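Local structure of chromatin structure-remodeling complex subunit RSC2 (Saccharomyces cerevisiae, 4BB7) at residues I175-V189 against P201-Q213. The protein serves in the RSC chromatin-remodelling complex, which repositions nucleosomes and regulates transcription, and contributes a histone H3-binding BAH domain. Sequence-based numbering, arbitrary orientation.
Sequences IRHLLPANATPHDRV and PLVGAVYMRPKMQ
In this BAH-domain construct of Rsc2, the loop 175-189 that follows strand 166-172 folds back over the extended segment 201-213, whose short strand 206-207 pairs in parallel with strand 75-76. Ile175 and Val206 meet through CG1 and CG1 at 3.6 Å, with His75 of that strand touching both. Leu178 CD1 and Val203 CG2 come tip to tip at 3.6 Å. Farther along, the Met208 chain bends at its thioether (chi3 -67°), and its CE lies 3.6 Å from both Leu179 CD2 and Ala183 CB. Two waters bridge the backbones, one from Leu178 O to Val206 N, the other from Thr184 O to Met208 N. Beyond the type I turn 180-183, Asp187 binds Thr184 N and OG1 through separate carboxylate oxygens, while its backbone O faces Arg209. Arg209 grips end-on: NH2 at 2.7 Å and NH1 at 2.8 Å converge on Asp187 O, which lies in the guanidinium plane. A leucine here would probably leave that oxygen without both donors and Tyr207 without the flat group it packs on. Val189 CG1 approaches the tyrosine ring at CE1, and Tyr207 CE2 lies over the centre of the guanidinium, 3.4 Å above its plane.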
loop_
_atom_site.group_PDB
_atom_site.type_symbol
_atom_site.label_atom_id
_atom_site.label_comp_id
_atom_site.label_asym_id
_atom_site.label_seq_id
_atom_site.Cartn_x
_atom_site.Cartn_y
_atom_site.Cartn_z
ATOM N N ILE A 175 23.829 1.488 20.851
ATOM C CA ILE A 175 24.215 0.164 20.358
ATOM C C ILE A 175 25.719 0.043 20.136
ATOM O O ILE A 175 26.183 -0.837 19.412
ATOM C CB ILE A 175 23.470 -0.224 19.053
ATOM C CG1 ILE A 175 23.719 0.808 17.950
ATOM C CG2 ILE A 175 21.973 -0.392 19.313
ATOM C CD1 ILE A 175 23.028 0.476 16.642
ATOM N N ARG A 176 26.483 0.927 20.764
ATOM C CA ARG A 176 27.934 0.853 20.677
ATOM C C ARG A 176 28.409 -0.530 21.110
ATOM O O ARG A 176 29.430 -1.023 20.629
ATOM C CB ARG A 176 28.578 1.933 21.550
ATOM C CG ARG A 176 28.052 1.947 22.973
ATOM C CD ARG A 176 28.754 2.984 23.827
ATOM N NE ARG A 176 28.048 3.195 25.087
ATOM C CZ ARG A 176 28.498 3.954 26.080
ATOM N NH1 ARG A 176 29.663 4.576 25.966
ATOM N NH2 ARG A 176 27.783 4.085 27.192
ATOM N N HIS A 177 27.649 -1.157 22.007
ATOM C CA HIS A 177 28.024 -2.457 22.557
ATOM C C HIS A 177 27.946 -3.575 21.527
ATOM O O HIS A 177 28.294 -4.718 21.820
ATOM C CB HIS A 177 27.160 -2.805 23.771
ATOM C CG HIS A 177 25.749 -3.174 23.429
ATOM N ND1 HIS A 177 24.890 -2.315 22.779
ATOM C CD2 HIS A 177 25.045 -4.308 23.656
ATOM C CE1 HIS A 177 23.718 -2.905 22.618
ATOM N NE2 HIS A 177 23.786 -4.115 23.142
ATOM N N LEU A 178 27.500 -3.246 20.319
ATOM C CA LEU A 178 27.367 -4.245 19.265
ATOM C C LEU A 178 28.533 -4.220 18.285
ATOM O O LEU A 178 28.474 -4.850 17.229
ATOM C CB LEU A 178 26.057 -4.052 18.504
ATOM C CG LEU A 178 24.783 -4.099 19.344
ATOM C CD1 LEU A 178 23.582 -3.730 18.490
ATOM C CD2 LEU A 178 24.612 -5.471 19.979
ATOM N N LEU A 179 29.588 -3.490 18.626
ATOM C CA LEU A 179 30.774 -3.461 17.778
ATOM C C LEU A 179 31.489 -4.805 17.830
ATOM O O LEU A 179 31.881 -5.260 18.904
ATOM C CB LEU A 179 31.730 -2.346 18.206
ATOM C CG LEU A 179 32.943 -2.140 17.291
ATOM C CD1 LEU A 179 32.496 -1.764 15.889
ATOM C CD2 LEU A 179 33.879 -1.083 17.852
ATOM N N PRO A 180 31.654 -5.448 16.667
ATOM C CA PRO A 180 32.391 -6.712 16.567
ATOM C C PRO A 180 33.758 -6.599 17.235
ATOM O O PRO A 180 34.331 -5.509 17.285
ATOM C CB PRO A 180 32.559 -6.891 15.060
ATOM C CG PRO A 180 31.391 -6.175 14.468
ATOM C CD PRO A 180 31.146 -4.993 15.362
ATOM N N ALA A 181 34.273 -7.714 17.743
ATOM C CA ALA A 181 35.539 -7.711 18.473
ATOM C C ALA A 181 36.751 -7.556 17.556
ATOM O O ALA A 181 37.852 -7.259 18.019
ATOM C CB ALA A 181 35.668 -8.972 19.315
ATOM N N ASN A 182 36.550 -7.754 16.256
ATOM C CA ASN A 182 37.648 -7.656 15.299
ATOM C C ASN A 182 37.481 -6.504 14.309
ATOM O O ASN A 182 38.012 -6.544 13.202
ATOM C CB ASN A 182 37.820 -8.976 14.545
ATOM C CG ASN A 182 36.669 -9.262 13.600
ATOM O OD1 ASN A 182 35.514 -8.938 13.885
ATOM N ND2 ASN A 182 36.982 -9.868 12.460
ATOM N N ALA A 183 36.743 -5.479 14.716
ATOM C CA ALA A 183 36.486 -4.327 13.861
ATOM C C ALA A 183 37.762 -3.574 13.486
ATOM O O ALA A 183 38.736 -3.569 14.235
ATOM C CB ALA A 183 35.496 -3.387 14.537
ATOM N N THR A 184 37.748 -2.945 12.316
ATOM C CA THR A 184 38.838 -2.076 11.881
ATOM C C THR A 184 38.253 -0.808 11.268
ATOM O O THR A 184 37.050 -0.742 11.000
ATOM C CB THR A 184 39.749 -2.759 10.836
ATOM O OG1 THR A 184 38.994 -3.043 9.654
ATOM C CG2 THR A 184 40.335 -4.049 11.386
ATOM N N PRO A 185 39.102 0.207 11.049
ATOM C CA PRO A 185 38.656 1.464 10.440
ATOM C C PRO A 185 38.382 1.331 8.941
ATOM O O PRO A 185 38.011 2.320 8.307
ATOM C CB PRO A 185 39.846 2.407 10.670
ATOM C CG PRO A 185 40.655 1.765 11.744
ATOM C CD PRO A 185 40.487 0.300 11.533
ATOM N N HIS A 186 38.559 0.136 8.385
ATOM C CA HIS A 186 38.315 -0.072 6.961
ATOM C C HIS A 186 37.361 -1.230 6.664
ATOM O O HIS A 186 37.352 -1.764 5.555
ATOM C CB HIS A 186 39.632 -0.270 6.208
ATOM C CG HIS A 186 40.385 -1.496 6.618
ATOM N ND1 HIS A 186 41.536 -1.443 7.375
ATOM C CD2 HIS A 186 40.152 -2.807 6.377
ATOM C CE1 HIS A 186 41.980 -2.671 7.582
ATOM N NE2 HIS A 186 41.159 -3.517 6.986
ATOM N N ASP A 187 36.554 -1.616 7.647
ATOM C CA ASP A 187 35.533 -2.631 7.412
ATOM C C ASP A 187 34.337 -2.040 6.669
ATOM O O ASP A 187 33.995 -0.871 6.854
ATOM C CB ASP A 187 35.087 -3.265 8.726
ATOM C CG ASP A 187 36.182 -4.086 9.375
ATOM O OD1 ASP A 187 37.024 -4.649 8.640
ATOM O OD2 ASP A 187 36.203 -4.166 10.621
ATOM N N ARG A 188 33.713 -2.852 5.819
ATOM C CA ARG A 188 32.558 -2.406 5.049
ATOM C C ARG A 188 31.386 -2.052 5.953
ATOM O O ARG A 188 31.237 -2.604 7.044
ATOM C CB ARG A 188 32.139 -3.475 4.043
ATOM C CG ARG A 188 33.053 -3.564 2.835
ATOM C CD ARG A 188 32.800 -4.826 2.041
ATOM N NE ARG A 188 33.572 -4.858 0.803
ATOM C CZ ARG A 188 33.681 -5.927 0.024
ATOM N NH1 ARG A 188 33.072 -7.059 0.361
ATOM N NH2 ARG A 188 34.402 -5.871 -1.090
ATOM N N VAL A 189 30.562 -1.117 5.493
ATOM C CA VAL A 189 29.375 -0.714 6.229
ATOM C C VAL A 189 28.433 -1.898 6.341
ATOM O O VAL A 189 28.027 -2.464 5.328
ATOM C CB VAL A 189 28.640 0.432 5.521
ATOM C CG1 VAL A 189 27.507 0.953 6.400
ATOM C CG2 VAL A 189 29.616 1.547 5.173
ATOM N N PRO A 201 13.722 -1.569 11.620
ATOM C CA PRO A 201 14.644 -2.656 11.967
ATOM C C PRO A 201 14.590 -2.992 13.454
ATOM O O PRO A 201 14.357 -2.101 14.273
ATOM C CB PRO A 201 16.019 -2.074 11.613
ATOM C CG PRO A 201 15.740 -1.018 10.604
ATOM C CD PRO A 201 14.422 -0.427 11.008
ATOM N N LEU A 202 14.802 -4.262 13.791
ATOM C CA LEU A 202 14.858 -4.675 15.190
ATOM C C LEU A 202 16.054 -4.028 15.889
ATOM O O LEU A 202 15.995 -3.709 17.076
ATOM C CB LEU A 202 14.937 -6.199 15.302
ATOM C CG LEU A 202 14.915 -6.779 16.720
ATOM C CD1 LEU A 202 13.637 -6.379 17.452
ATOM C CD2 LEU A 202 15.067 -8.293 16.694
ATOM N N VAL A 203 17.140 -3.844 15.144
ATOM C CA VAL A 203 18.322 -3.168 15.664
ATOM C C VAL A 203 19.313 -2.880 14.541
ATOM O O VAL A 203 19.462 -3.676 13.612
ATOM C CB VAL A 203 19.016 -3.989 16.771
ATOM C CG1 VAL A 203 19.507 -5.315 16.223
ATOM C CG2 VAL A 203 20.168 -3.198 17.384
ATOM N N GLY A 204 19.979 -1.734 14.625
ATOM C CA GLY A 204 20.958 -1.348 13.627
ATOM C C GLY A 204 22.333 -1.886 13.969
ATOM O O GLY A 204 22.476 -2.715 14.867
ATOM N N ALA A 205 23.349 -1.413 13.255
ATOM C CA ALA A 205 24.713 -1.873 13.481
ATOM C C ALA A 205 25.677 -0.703 13.608
ATOM O O ALA A 205 25.360 0.423 13.216
ATOM C CB ALA A 205 25.156 -2.800 12.361
ATOM N N VAL A 206 26.856 -0.980 14.156
ATOM C CA VAL A 206 27.894 0.034 14.277
ATOM C C VAL A 206 29.208 -0.468 13.692
ATOM O O VAL A 206 29.502 -1.661 13.737
ATOM C CB VAL A 206 28.110 0.455 15.741
ATOM C CG1 VAL A 206 26.870 1.146 16.283
ATOM C CG2 VAL A 206 28.467 -0.749 16.590
ATOM N N TYR A 207 29.990 0.452 13.138
ATOM C CA TYR A 207 31.281 0.109 12.560
ATOM C C TYR A 207 32.334 1.179 12.854
ATOM O O TYR A 207 32.020 2.245 13.381
ATOM C CB TYR A 207 31.144 -0.117 11.055
ATOM C CG TYR A 207 30.677 1.096 10.286
ATOM C CD1 TYR A 207 29.354 1.511 10.345
ATOM C CD2 TYR A 207 31.556 1.819 9.492
ATOM C CE1 TYR A 207 28.919 2.615 9.640
ATOM C CE2 TYR A 207 31.130 2.925 8.779
ATOM C CZ TYR A 207 29.810 3.317 8.860
ATOM O OH TYR A 207 29.378 4.419 8.160
ATOM N N MET A 208 33.585 0.891 12.511
ATOM C CA MET A 208 34.690 1.792 12.826
ATOM C C MET A 208 35.116 2.622 11.613
ATOM O O MET A 208 34.971 2.195 10.470
ATOM C CB MET A 208 35.881 0.998 13.380
ATOM C CG MET A 208 36.697 1.737 14.443
ATOM S SD MET A 208 37.971 0.721 15.233
ATOM C CE MET A 208 36.969 -0.457 16.133
ATOM N N ARG A 209 35.640 3.814 11.873
ATOM C CA ARG A 209 36.126 4.688 10.812
ATOM C C ARG A 209 37.208 5.622 11.341
ATOM O O ARG A 209 37.188 6.003 12.511
ATOM C CB ARG A 209 34.974 5.507 10.218
ATOM C CG ARG A 209 34.124 4.763 9.197
ATOM C CD ARG A 209 34.938 4.397 7.959
ATOM N NE ARG A 209 34.172 3.599 7.003
ATOM C CZ ARG A 209 34.082 2.272 7.034
ATOM N NH1 ARG A 209 34.709 1.583 7.977
ATOM N NH2 ARG A 209 33.362 1.632 6.123
ATOM N N PRO A 210 38.169 5.988 10.487
ATOM C CA PRO A 210 39.164 6.970 10.934
ATOM C C PRO A 210 38.496 8.290 11.316
ATOM O O PRO A 210 37.566 8.736 10.646
ATOM C CB PRO A 210 40.071 7.147 9.708
ATOM C CG PRO A 210 39.313 6.546 8.554
ATOM C CD PRO A 210 38.445 5.480 9.135
ATOM N N LYS A 211 38.965 8.901 12.396
ATOM C CA LYS A 211 38.373 10.136 12.890
ATOM C C LYS A 211 38.826 11.346 12.077
ATOM O O LYS A 211 39.860 11.309 11.414
ATOM C CB LYS A 211 38.709 10.329 14.371
ATOM C CG LYS A 211 40.198 10.394 14.672
ATOM C CD LYS A 211 40.724 11.820 14.598
ATOM C CE LYS A 211 42.226 11.856 14.821
ATOM N NZ LYS A 211 42.764 13.245 14.870
ATOM N N MET A 212 38.046 12.419 12.139
ATOM C CA MET A 212 38.318 13.616 11.355
ATOM C C MET A 212 38.649 14.799 12.254
ATOM O O MET A 212 38.380 14.767 13.455
ATOM C CB MET A 212 37.109 13.942 10.484
ATOM C CG MET A 212 35.789 13.856 11.224
ATOM S SD MET A 212 34.381 13.811 10.104
ATOM C CE MET A 212 34.871 12.481 9.010
ATOM N N GLN A 213 39.229 15.845 11.671
ATOM C CA GLN A 213 39.630 17.012 12.451
ATOM C C GLN A 213 38.538 18.079 12.486
ATOM O O GLN A 213 38.277 18.670 13.530
ATOM C CB GLN A 213 40.945 17.599 11.929
ATOM C CG GLN A 213 41.567 18.627 12.865
ATOM C CD GLN A 213 42.891 19.183 12.360
ATOM O OE1 GLN A 213 43.215 19.079 11.176
ATOM N NE2 GLN A 213 43.665 19.779 13.263
HETATM O O HOH W 1 27.287 -4.135 14.507
HETATM O O HOH W 2 34.229 -1.740 11.663
#